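Glutamyl-tRNA(Gln) amidotransferase subunit B, mitochondrial (Saccharomyces cerevisiae, PDB 4N0H) serves as the B subunit of a three-protein mitochondrial amidotransferase assembly and contains a GatB/GatE catalytic domain. Local coordinates at residues B[17-23]-B[209-215]; B[28-32]-B[139-143]; B[72-77]-B[304-308]; B[83-89]-B[105-111]. All blocks are in the same frame, centred on the assembly; numbering follows the deposited sequence.

Interaction 1 of 4, residues B[17-23]-B[209-215]; sequences GLEIHTQ and AMRVDVN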
# COMPACT_ATOMS: atom_id res chain seq x y z
N GLY B 17 -22.28 28.06 5.32
CA GLY B 17 -21.45 27.51 4.26
C GLY B 17 -22.04 26.22 3.72
O GLY B 17 -22.82 25.56 4.40
N LEU B 18 -21.67 25.86 2.50
CA LEU B 18 -22.19 24.66 1.87
C LEU B 18 -21.08 23.68 1.51
O LEU B 18 -19.98 24.08 1.14
CB LEU B 18 -22.99 25.01 0.61
CG LEU B 18 -24.23 25.89 0.80
CD1 LEU B 18 -24.82 26.26 -0.55
CD2 LEU B 18 -25.26 25.18 1.66
N GLU B 19 -21.39 22.39 1.63
CA GLU B 19 -20.51 21.34 1.13
C GLU B 19 -21.29 20.52 0.11
O GLU B 19 -22.24 19.81 0.45
CB GLU B 19 -20.03 20.45 2.27
CG GLU B 19 -19.21 21.20 3.31
CD GLU B 19 -18.91 20.36 4.53
OE1 GLU B 19 -19.22 19.15 4.52
OE2 GLU B 19 -18.36 20.91 5.51
N ILE B 20 -20.89 20.63 -1.16
CA ILE B 20 -21.65 20.02 -2.25
C ILE B 20 -20.90 18.90 -2.95
O ILE B 20 -19.86 19.12 -3.57
CB ILE B 20 -22.08 21.07 -3.29
CG1 ILE B 20 -22.88 22.19 -2.62
CG2 ILE B 20 -22.90 20.41 -4.39
CD1 ILE B 20 -23.36 23.27 -3.58
N HIS B 21 -21.44 17.69 -2.84
CA HIS B 21 -20.87 16.55 -3.53
C HIS B 21 -21.59 16.37 -4.86
O HIS B 21 -22.81 16.42 -4.93
CB HIS B 21 -20.99 15.28 -2.68
CG HIS B 21 -20.12 15.29 -1.47
ND1 HIS B 21 -20.41 16.04 -0.35
CD2 HIS B 21 -18.95 14.66 -1.21
CE1 HIS B 21 -19.47 15.86 0.56
NE2 HIS B 21 -18.57 15.03 0.06
N THR B 22 -20.81 16.17 -5.91
CA THR B 22 -21.35 16.07 -7.25
C THR B 22 -20.78 14.87 -8.00
O THR B 22 -19.56 14.76 -8.16
CB THR B 22 -21.07 17.37 -8.04
OG1 THR B 22 -22.02 18.37 -7.65
CG2 THR B 22 -21.19 17.13 -9.52
N GLN B 23 -21.66 13.98 -8.44
CA GLN B 23 -21.24 12.84 -9.25
C GLN B 23 -20.84 13.30 -10.63
O GLN B 23 -21.61 13.96 -11.32
CB GLN B 23 -22.38 11.81 -9.37
CG GLN B 23 -22.62 10.99 -8.12
CD GLN B 23 -23.58 9.83 -8.36
OE1 GLN B 23 -24.51 9.93 -9.17
NE2 GLN B 23 -23.35 8.72 -7.67
N ALA B 209 -27.22 12.78 -7.81
CA ALA B 209 -26.09 13.22 -8.62
C ALA B 209 -25.44 14.46 -8.00
O ALA B 209 -24.28 14.77 -8.28
CB ALA B 209 -26.53 13.52 -10.03
N MET B 210 -26.21 15.16 -7.17
CA MET B 210 -25.70 16.28 -6.39
C MET B 210 -26.26 16.18 -4.97
O MET B 210 -27.44 15.87 -4.78
CB MET B 210 -26.08 17.61 -7.03
CG MET B 210 -25.68 18.85 -6.24
SD MET B 210 -25.96 20.36 -7.19
CE MET B 210 -25.87 21.60 -5.90
N ARG B 211 -25.41 16.41 -3.98
CA ARG B 211 -25.81 16.30 -2.58
C ARG B 211 -25.27 17.51 -1.82
O ARG B 211 -24.09 17.86 -1.95
CB ARG B 211 -25.26 15.01 -1.96
CG ARG B 211 -25.57 13.76 -2.76
CD ARG B 211 -24.58 12.64 -2.47
NE ARG B 211 -24.57 11.63 -3.53
CZ ARG B 211 -23.63 10.72 -3.69
NH1 ARG B 211 -22.60 10.68 -2.85
NH2 ARG B 211 -23.70 9.84 -4.68
N VAL B 212 -26.13 18.14 -1.03
CA VAL B 212 -25.76 19.37 -0.34
C VAL B 212 -25.81 19.24 1.18
O VAL B 212 -26.88 19.04 1.76
CB VAL B 212 -26.67 20.54 -0.77
CG1 VAL B 212 -26.25 21.82 -0.06
CG2 VAL B 212 -26.63 20.71 -2.28
N ASP B 213 -24.65 19.35 1.82
CA ASP B 213 -24.59 19.49 3.27
C ASP B 213 -24.45 20.97 3.62
O ASP B 213 -23.95 21.76 2.81
CB ASP B 213 -23.41 18.72 3.85
CG ASP B 213 -23.53 17.22 3.65
OD1 ASP B 213 -24.67 16.72 3.55
OD2 ASP B 213 -22.48 16.55 3.60
N VAL B 214 -24.88 21.34 4.81
CA VAL B 214 -24.80 22.73 5.26
C VAL B 214 -24.05 22.81 6.58
O VAL B 214 -24.18 21.93 7.43
CB VAL B 214 -26.21 23.34 5.47
CG1 VAL B 214 -26.12 24.80 5.91
CG2 VAL B 214 -27.03 23.23 4.20
N ASN B 215 -23.24 23.85 6.74
CA ASN B 215 -22.70 24.20 8.05
C ASN B 215 -23.03 25.65 8.37
O ASN B 215 -22.92 26.52 7.50
CB ASN B 215 -21.19 23.95 8.12
CG ASN B 215 -20.43 24.70 7.05
OD1 ASN B 215 -20.08 24.13 6.02
ND2 ASN B 215 -20.17 25.98 7.29

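Interaction 2 of 4, residues B[28-32]-B[139-143]; sequences NKLFS and QIEQD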
# COMPACT_ATOMS: atom_id res chain seq x y z
N ASN B 28 -16.34 6.18 -17.43
CA ASN B 28 -15.97 5.12 -16.50
C ASN B 28 -15.68 5.66 -15.11
O ASN B 28 -15.75 6.87 -14.90
CB ASN B 28 -14.79 4.32 -17.06
CG ASN B 28 -15.13 3.66 -18.39
OD1 ASN B 28 -16.27 3.24 -18.61
ND2 ASN B 28 -14.14 3.57 -19.28
N LYS B 29 -15.36 4.78 -14.17
CA LYS B 29 -15.23 5.15 -12.77
C LYS B 29 -13.90 5.82 -12.45
O LYS B 29 -13.08 6.04 -13.34
CB LYS B 29 -15.44 3.95 -11.87
CG LYS B 29 -16.85 3.37 -11.93
CD LYS B 29 -17.02 2.33 -10.83
CE LYS B 29 -18.32 1.57 -10.96
NZ LYS B 29 -18.46 0.64 -9.80
N LEU B 30 -13.69 6.15 -11.18
CA LEU B 30 -12.55 6.97 -10.76
C LEU B 30 -11.19 6.24 -10.75
O LEU B 30 -10.22 6.72 -11.34
CB LEU B 30 -12.83 7.59 -9.39
CG LEU B 30 -11.78 8.58 -8.87
CD1 LEU B 30 -11.54 9.67 -9.91
CD2 LEU B 30 -12.21 9.20 -7.54
N PHE B 31 -11.13 5.10 -10.08
CA PHE B 31 -9.87 4.35 -9.99
C PHE B 31 -9.94 2.99 -10.68
O PHE B 31 -9.12 2.11 -10.43
CB PHE B 31 -9.45 4.21 -8.52
CG PHE B 31 -9.07 5.51 -7.89
CD1 PHE B 31 -7.88 6.15 -8.24
CD2 PHE B 31 -9.90 6.13 -6.97
CE1 PHE B 31 -7.53 7.36 -7.67
CE2 PHE B 31 -9.55 7.34 -6.40
CZ PHE B 31 -8.37 7.96 -6.75
N SER B 32 -10.94 2.82 -11.54
CA SER B 32 -11.09 1.62 -12.34
C SER B 32 -11.81 2.02 -13.62
O SER B 32 -12.55 3.00 -13.63
CB SER B 32 -11.93 0.58 -11.58
OG SER B 32 -12.23 -0.53 -12.41
N GLN B 139 -12.31 19.14 -4.22
CA GLN B 139 -11.67 17.83 -4.01
C GLN B 139 -12.27 16.73 -4.89
O GLN B 139 -13.48 16.69 -5.09
CB GLN B 139 -11.79 17.40 -2.54
CG GLN B 139 -11.08 18.29 -1.54
CD GLN B 139 -11.21 17.79 -0.11
OE1 GLN B 139 -12.03 16.91 0.18
NE2 GLN B 139 -10.41 18.34 0.79
N ILE B 140 -11.42 15.84 -5.38
CA ILE B 140 -11.89 14.65 -6.09
C ILE B 140 -11.92 13.49 -5.11
O ILE B 140 -10.97 13.29 -4.35
CB ILE B 140 -10.97 14.29 -7.27
CG1 ILE B 140 -10.87 15.45 -8.25
CG2 ILE B 140 -11.45 13.02 -7.97
CD1 ILE B 140 -9.70 15.34 -9.21
N GLU B 141 -13.01 12.72 -5.10
CA GLU B 141 -13.09 11.57 -4.21
C GLU B 141 -14.00 10.45 -4.72
O GLU B 141 -14.82 10.66 -5.61
CB GLU B 141 -13.51 12.00 -2.81
CG GLU B 141 -14.87 12.64 -2.73
CD GLU B 141 -15.19 13.14 -1.34
OE1 GLU B 141 -16.38 13.12 -0.96
OE2 GLU B 141 -14.25 13.56 -0.63
N GLN B 142 -13.85 9.27 -4.12
CA GLN B 142 -14.64 8.10 -4.48
C GLN B 142 -16.03 8.14 -3.88
O GLN B 142 -16.20 8.51 -2.72
CB GLN B 142 -13.98 6.83 -3.95
CG GLN B 142 -12.82 6.30 -4.75
CD GLN B 142 -12.26 5.02 -4.14
OE1 GLN B 142 -12.11 4.92 -2.92
NE2 GLN B 142 -11.98 4.04 -4.99
N ASP B 143 -17.03 7.73 -4.66
CA ASP B 143 -18.35 7.47 -4.10
C ASP B 143 -18.34 6.07 -3.48
O ASP B 143 -17.49 5.23 -3.82
CB ASP B 143 -19.43 7.57 -5.17
CG ASP B 143 -20.80 7.95 -4.61
OD1 ASP B 143 -21.71 8.26 -5.40
OD2 ASP B 143 -20.96 7.96 -3.37

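Interaction 3 of 4, residues B[72-77]-B[304-308]; sequences MKLSLA and VRGLM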
# COMPACT_ATOMS: atom_id res chain seq x y z
N MET B 72 -10.47 20.19 -13.84
CA MET B 72 -9.83 21.37 -14.43
C MET B 72 -10.87 22.37 -14.92
O MET B 72 -10.78 23.57 -14.64
CB MET B 72 -8.92 20.96 -15.59
CG MET B 72 -7.46 20.84 -15.21
SD MET B 72 -6.84 22.43 -14.62
CE MET B 72 -5.10 22.06 -14.45
N LYS B 73 -11.86 21.89 -15.66
CA LYS B 73 -12.90 22.75 -16.22
C LYS B 73 -13.65 23.49 -15.12
O LYS B 73 -13.93 24.69 -15.24
CB LYS B 73 -13.86 21.96 -17.11
CG LYS B 73 -13.18 21.27 -18.28
CD LYS B 73 -14.17 20.51 -19.15
CE LYS B 73 -15.01 21.45 -19.99
NZ LYS B 73 -16.00 20.71 -20.83
N LEU B 74 -13.95 22.79 -14.03
CA LEU B 74 -14.64 23.41 -12.91
C LEU B 74 -13.77 24.46 -12.21
O LEU B 74 -14.25 25.54 -11.89
CB LEU B 74 -15.10 22.35 -11.90
CG LEU B 74 -15.84 22.93 -10.69
CD1 LEU B 74 -17.09 23.70 -11.14
CD2 LEU B 74 -16.20 21.84 -9.71
N SER B 75 -12.50 24.14 -11.98
CA SER B 75 -11.58 25.07 -11.33
C SER B 75 -11.45 26.35 -12.14
O SER B 75 -11.46 27.45 -11.58
CB SER B 75 -10.19 24.44 -11.17
OG SER B 75 -10.26 23.22 -10.46
N LEU B 76 -11.34 26.21 -13.46
CA LEU B 76 -11.21 27.35 -14.35
C LEU B 76 -12.46 28.22 -14.33
O LEU B 76 -12.39 29.45 -14.28
CB LEU B 76 -10.91 26.88 -15.77
CG LEU B 76 -9.50 26.33 -16.00
CD1 LEU B 76 -9.37 25.72 -17.38
CD2 LEU B 76 -8.47 27.43 -15.80
N ALA B 77 -13.62 27.57 -14.34
CA ALA B 77 -14.89 28.29 -14.32
C ALA B 77 -15.08 29.08 -13.04
O ALA B 77 -15.70 30.14 -13.04
CB ALA B 77 -16.05 27.32 -14.52
N VAL B 304 -6.80 23.42 -21.37
CA VAL B 304 -8.20 23.23 -20.98
C VAL B 304 -9.00 24.53 -21.11
O VAL B 304 -10.19 24.50 -21.40
CB VAL B 304 -8.30 22.64 -19.54
CG1 VAL B 304 -9.75 22.54 -19.08
CG2 VAL B 304 -7.64 21.27 -19.48
N ARG B 305 -8.33 25.66 -20.92
CA ARG B 305 -8.97 26.96 -21.06
C ARG B 305 -9.58 27.13 -22.45
O ARG B 305 -10.68 27.68 -22.59
CB ARG B 305 -7.97 28.10 -20.79
CG ARG B 305 -8.37 29.01 -19.65
CD ARG B 305 -7.29 30.04 -19.34
NE ARG B 305 -7.48 30.63 -18.02
CZ ARG B 305 -6.50 30.80 -17.13
NH1 ARG B 305 -5.27 30.45 -17.43
NH2 ARG B 305 -6.76 31.34 -15.95
N GLY B 306 -8.87 26.66 -23.46
CA GLY B 306 -9.34 26.77 -24.83
C GLY B 306 -10.53 25.89 -25.14
O GLY B 306 -11.26 26.12 -26.11
N LEU B 307 -10.74 24.87 -24.32
CA LEU B 307 -11.80 23.90 -24.56
C LEU B 307 -13.06 24.24 -23.74
O LEU B 307 -14.07 23.55 -23.81
CB LEU B 307 -11.26 22.47 -24.33
CG LEU B 307 -11.69 21.41 -23.32
CD1 LEU B 307 -10.68 20.26 -23.35
CD2 LEU B 307 -11.82 21.93 -21.89
N MET B 308 -12.98 25.32 -22.97
CA MET B 308 -14.10 25.78 -22.16
C MET B 308 -15.21 26.35 -23.03
O MET B 308 -14.94 27.03 -24.03
CB MET B 308 -13.64 26.85 -21.16
CG MET B 308 -12.68 26.34 -20.10
SD MET B 308 -13.53 25.34 -18.87
CE MET B 308 -14.37 26.60 -17.92

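Interaction 4 of 4, residues B[83-89]-B[105-111]; sequences NSISQFD and TQHYRPF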
# COMPACT_ATOMS: atom_id res chain seq x y z
N ASN B 83 -3.91 23.31 -7.42
CA ASN B 83 -2.76 22.95 -6.61
C ASN B 83 -1.62 22.42 -7.49
O ASN B 83 -1.85 21.64 -8.41
CB ASN B 83 -3.16 21.89 -5.58
CG ASN B 83 -2.40 22.03 -4.28
OD1 ASN B 83 -1.31 22.61 -4.24
ND2 ASN B 83 -2.96 21.49 -3.20
N SER B 84 -0.40 22.87 -7.20
CA SER B 84 0.77 22.41 -7.95
C SER B 84 0.93 20.91 -7.81
O SER B 84 1.22 20.20 -8.77
CB SER B 84 2.03 23.12 -7.45
OG SER B 84 2.19 22.94 -6.06
N ILE B 85 0.71 20.42 -6.59
CA ILE B 85 0.69 18.99 -6.31
C ILE B 85 -0.58 18.66 -5.54
O ILE B 85 -0.84 19.26 -4.49
CB ILE B 85 1.88 18.57 -5.44
CG1 ILE B 85 3.21 18.81 -6.17
CG2 ILE B 85 1.76 17.11 -5.03
CD1 ILE B 85 3.46 17.84 -7.30
N SER B 86 -1.38 17.73 -6.05
CA SER B 86 -2.43 17.16 -5.23
C SER B 86 -2.25 15.65 -5.11
O SER B 86 -1.50 15.03 -5.87
CB SER B 86 -3.84 17.54 -5.73
OG SER B 86 -4.12 16.99 -7.00
N GLN B 87 -2.92 15.06 -4.13
CA GLN B 87 -2.74 13.65 -3.82
C GLN B 87 -4.02 13.09 -3.24
O GLN B 87 -4.90 13.84 -2.80
CB GLN B 87 -1.61 13.47 -2.80
CG GLN B 87 -1.81 14.28 -1.54
CD GLN B 87 -0.95 13.81 -0.38
OE1 GLN B 87 0.23 13.50 -0.54
NE2 GLN B 87 -1.55 13.74 0.81
N PHE B 88 -4.14 11.77 -3.25
CA PHE B 88 -5.27 11.10 -2.65
C PHE B 88 -4.87 10.48 -1.32
O PHE B 88 -3.78 9.92 -1.20
CB PHE B 88 -5.83 10.03 -3.59
CG PHE B 88 -6.51 10.60 -4.80
CD1 PHE B 88 -5.81 10.82 -5.97
CD2 PHE B 88 -7.85 10.93 -4.75
CE1 PHE B 88 -6.43 11.35 -7.08
CE2 PHE B 88 -8.48 11.46 -5.87
CZ PHE B 88 -7.77 11.67 -7.02
N ASP B 89 -5.75 10.56 -0.33
CA ASP B 89 -5.50 9.98 0.98
C ASP B 89 -6.58 8.96 1.31
O ASP B 89 -7.67 9.00 0.75
CB ASP B 89 -5.48 11.07 2.05
CG ASP B 89 -4.69 12.30 1.62
OD1 ASP B 89 -5.32 13.36 1.41
OD2 ASP B 89 -3.45 12.19 1.48
N THR B 105 -9.79 10.03 -1.08
CA THR B 105 -10.25 11.41 -1.11
C THR B 105 -9.04 12.32 -0.96
O THR B 105 -8.00 11.89 -0.50
CB THR B 105 -11.26 11.70 0.03
OG1 THR B 105 -11.70 13.06 -0.05
CG2 THR B 105 -10.62 11.46 1.39
N GLN B 106 -9.18 13.58 -1.36
CA GLN B 106 -8.07 14.51 -1.29
C GLN B 106 -8.13 15.37 -0.04
O GLN B 106 -8.49 16.55 -0.10
CB GLN B 106 -8.03 15.39 -2.53
CG GLN B 106 -8.03 14.61 -3.82
CD GLN B 106 -7.72 15.49 -5.01
OE1 GLN B 106 -8.51 16.36 -5.37
NE2 GLN B 106 -6.56 15.27 -5.63
N HIS B 107 -7.76 14.78 1.10
CA HIS B 107 -7.85 15.45 2.39
C HIS B 107 -6.77 16.51 2.60
O HIS B 107 -7.07 17.68 2.80
CB HIS B 107 -7.82 14.42 3.52
CG HIS B 107 -7.89 15.02 4.89
ND1 HIS B 107 -6.80 15.06 5.73
CD2 HIS B 107 -8.91 15.60 5.56
CE1 HIS B 107 -7.14 15.65 6.87
NE2 HIS B 107 -8.42 15.98 6.79
N TYR B 108 -5.51 16.08 2.56
CA TYR B 108 -4.38 16.98 2.85
C TYR B 108 -4.06 17.95 1.72
O TYR B 108 -3.64 19.07 1.97
CB TYR B 108 -3.12 16.17 3.19
CG TYR B 108 -3.23 15.32 4.43
CD1 TYR B 108 -3.36 15.90 5.69
CD2 TYR B 108 -3.20 13.93 4.35
CE1 TYR B 108 -3.47 15.12 6.83
CE2 TYR B 108 -3.30 13.15 5.48
CZ TYR B 108 -3.43 13.74 6.72
OH TYR B 108 -3.53 12.97 7.85
N ARG B 109 -4.22 17.49 0.48
CA ARG B 109 -3.86 18.30 -0.68
C ARG B 109 -4.95 18.25 -1.75
O ARG B 109 -4.92 17.41 -2.65
CB ARG B 109 -2.53 17.84 -1.28
CG ARG B 109 -1.37 17.85 -0.29
CD ARG B 109 -0.03 17.79 -1.01
NE ARG B 109 0.09 18.87 -1.99
CZ ARG B 109 0.54 20.09 -1.70
NH1 ARG B 109 0.90 20.39 -0.46
NH2 ARG B 109 0.62 21.01 -2.65
N PRO B 110 -5.93 19.16 -1.65
CA PRO B 110 -7.06 19.21 -2.58
C PRO B 110 -6.64 19.63 -3.99
O PRO B 110 -5.57 20.23 -4.16
CB PRO B 110 -7.99 20.27 -1.95
CG PRO B 110 -7.07 21.13 -1.13
CD PRO B 110 -6.02 20.20 -0.61
N PHE B 111 -7.46 19.29 -4.97
CA PHE B 111 -7.17 19.60 -6.37
C PHE B 111 -7.00 21.11 -6.62
O PHE B 111 -6.11 21.52 -7.36
CB PHE B 111 -8.26 19.05 -7.29
CG PHE B 111 -7.95 19.20 -8.76
CD1 PHE B 111 -8.43 20.29 -9.48
CD2 PHE B 111 -7.17 18.27 -9.42
CE1 PHE B 111 -8.15 20.44 -10.83
CE2 PHE B 111 -6.88 18.41 -10.77
CZ PHE B 111 -7.36 19.49 -11.47
O HOH W 1 -4.02 19.57 -8.38
O HOH W 2 -4.71 14.98 -0.41

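Interaction 1 of 4, residues B[17-23]-B[209-215]
M210 sends CG opposite its own backbone N (chi1 176°) and continues straight, which brings its methyl CE to 3.5 Å from I20 CG2. I20 in turn keeps CG1 beside its N (chi1 -56°), putting that CG2 branch on the side where M210 passes, and the two side chains meet at a slant. Another geometry joins L18 and V214: they stand side by side and point the same way, with L18 CD2 3.7 Å from V214 CG2. I20 and V212 repeat it. These residues form one face of the antiparallel pairing of strands 14-23 and 210-218 in the large mixed sheet of the GatB/GatE catalytic domain; helices 181-197 and 232-248 cover that face, with Y191 on I20 and I235 on V212. Seven backbone hydrogen bonds hold the strands together, two in each of the pairs G17-N215, E19-D213 and H21-R211, and one from Q23 N to A209 O at 2.7 Å. The other face is polar, and E19 OE1 lies 4.3 Å from the like-charged D213 OD2. Near the strand end, two donors, Q23 NE2 and R211 NH2, approach to 3.2 Å. Both are drawn to D143 OD1, which accepts a hydrogen bond from Q23 and forms a salt bridge with R211.

Interaction 2 of 4, residues B[28-32]-B[139-143]
L30 and I140 make the apolar part of this buried contact. L30 CD1 lies 3.9 Å from I140 CG2, the two side chains meeting at a slant, and its sister methyl CD2 is equally near the same I140 branch. Because L30 turns CG away from its backbone N (chi1 -175°), both methyls are carried toward strand 130-142, and CD2 settles against the strand backbone as well, 3.6 Å from E141 O and 3.8 Å from Q142 N. One leucine thus touches three successive residues of the strand. The second kind of contact is between an aromatic ring and an amide-bearing chain. F31 meets Q142 at about a right angle, with ring and amide planes 79° apart: Q142 CG lies in the ring plane at the edge, 3.7 Å from F31 CD2, while Q142 NE2 comes to 3.6 Å from the same carbon in an oblique position. On one face of the ring sits L30 CG, offset toward the rim, so the two loop residues pack on each other as well as on the strand. In the fold, this is a loop of the GatB/GatE catalytic domain, following strand 14-23, laid against the end of a strand of the large mixed sheet. No hydrogen bond crosses between the two segments; several polar groups find partners outside them. Q142 NE2 donates to N166 OD1, and E141, whose CB points away from the loop, bonds through OE2 to T105 OG1. Backbone bonds of L30 with N64 and N166, and of F31 with V62, fix the loop in place.

Interaction 3 of 4, residues B[72-77]-B[304-308]
L76 and V304 form the middle of a helix-to-helix packing between helix 65-78 and the C-terminal part of helix 298-306, built from apolar contacts without a hydrogen bond across. Their side chains point toward each other and meet at a slant, L76 CD1 lying 3.6 Å from V304 CG1. That same valine methyl is shared: K73 crosses V304 at about a right angle and brings CG to 3.7 Å from V304 CG1, while M72, one turn before L76, adds its CB before its sulfur end leads away. K73 also crosses L307 at about a right angle. Here the lysine acts through its hydrocarbon part, with K73 CE 3.7 Å from L307 CD2; its NZ donates a hydrogen bond to L198 O, the chain bending at its third torsion (chi3 74°) on the way. The other branch of L76, CD2, lies over one face of the R305 guanidinium, offset toward its rim, but with two conformers modelled for R305 this part of the contact is doubtful. Y112 of subunit F packs on V304 and L307, placing the contact beside a neighbouring chain of the assembly. M308 folds back toward the first helix, bent at both its second and third torsions (-74° and -75°), and lays its thioether along the backbone between K73 and A77. Its SD is 3.8 Å from K73 CB. Beyond it, M308 CE touches A77 CB at 3.9 Å and presses to 3.3 Å from K73 O, the carbonyl oxygen that accepts the helical hydrogen bond of A77 N.

Interaction 4 of 4, residues B[83-89]-B[105-111]
The F88 ring receives Q106 over one face in a CH-pi contact, Q106 CG lying 4.2 Å from the ring centroid and 29° off its normal; the amide is turned 26° from the ring plane and itself bonds through OE1 to I140 N. Y108 carries the imidazole ND1 of its neighbour H107 over the centre of one face, and D89 OD2 lies in plane at its edge, 3.4 Å from Y108 CD2. The guanidinium of R109 has N83 ND2 over one face and I85 O at its edge. These groups join a loop to the irregular part of strand 102-120, and the pairing becomes a regular antiparallel bridge only at D89 and T105, a hydrogen-bonded pair within the large mixed sheet. R109 bends at its third torsion (chi3 55°) and grips I85 O side-on, with NE at 2.7 Å and NH2 at 2.9 Å; NH2 comes in on a lone pair, whereas NE stands above the carbonyl plane. At one end N83 bonds twice, N to F111 O and ND2 to P110 O, the latter 3.1 Å long and in plane for both groups. At the other, D89 OD1 collects the turning backbone: Y108 N donates at 3.0 Å from above the carboxylate plane, and H107 N adds a weak bond. A water accepts from R109 N at 2.7 Å and lies within hydrogen-bonding distance of Q87 O.

In the fold
Interactions 1, 2 and 4 all reach the large mixed sheet, where strand 168-174 pairs with both 14-23 and 130-142, and 130-142 pairs with 102-120. Along the chain interaction 4 is enclosed by interaction 2, and that by interaction 1, whereas interaction 3 crosses interactions 1 and 2, also encloses interaction 4, and brings residues near the C-terminus back to helix 65-78. Interactions 1 and 2, with centres 16 Å apart, meet at D143; interactions 2 and 4, 13 Å apart, are joined by probable hydrogen bonds between strands 130-142 and 102-120. Interaction 3, its centre about 19 Å from that of interaction 4, touches it through F111, which thereby connects the C-terminal return to the sheet contacts.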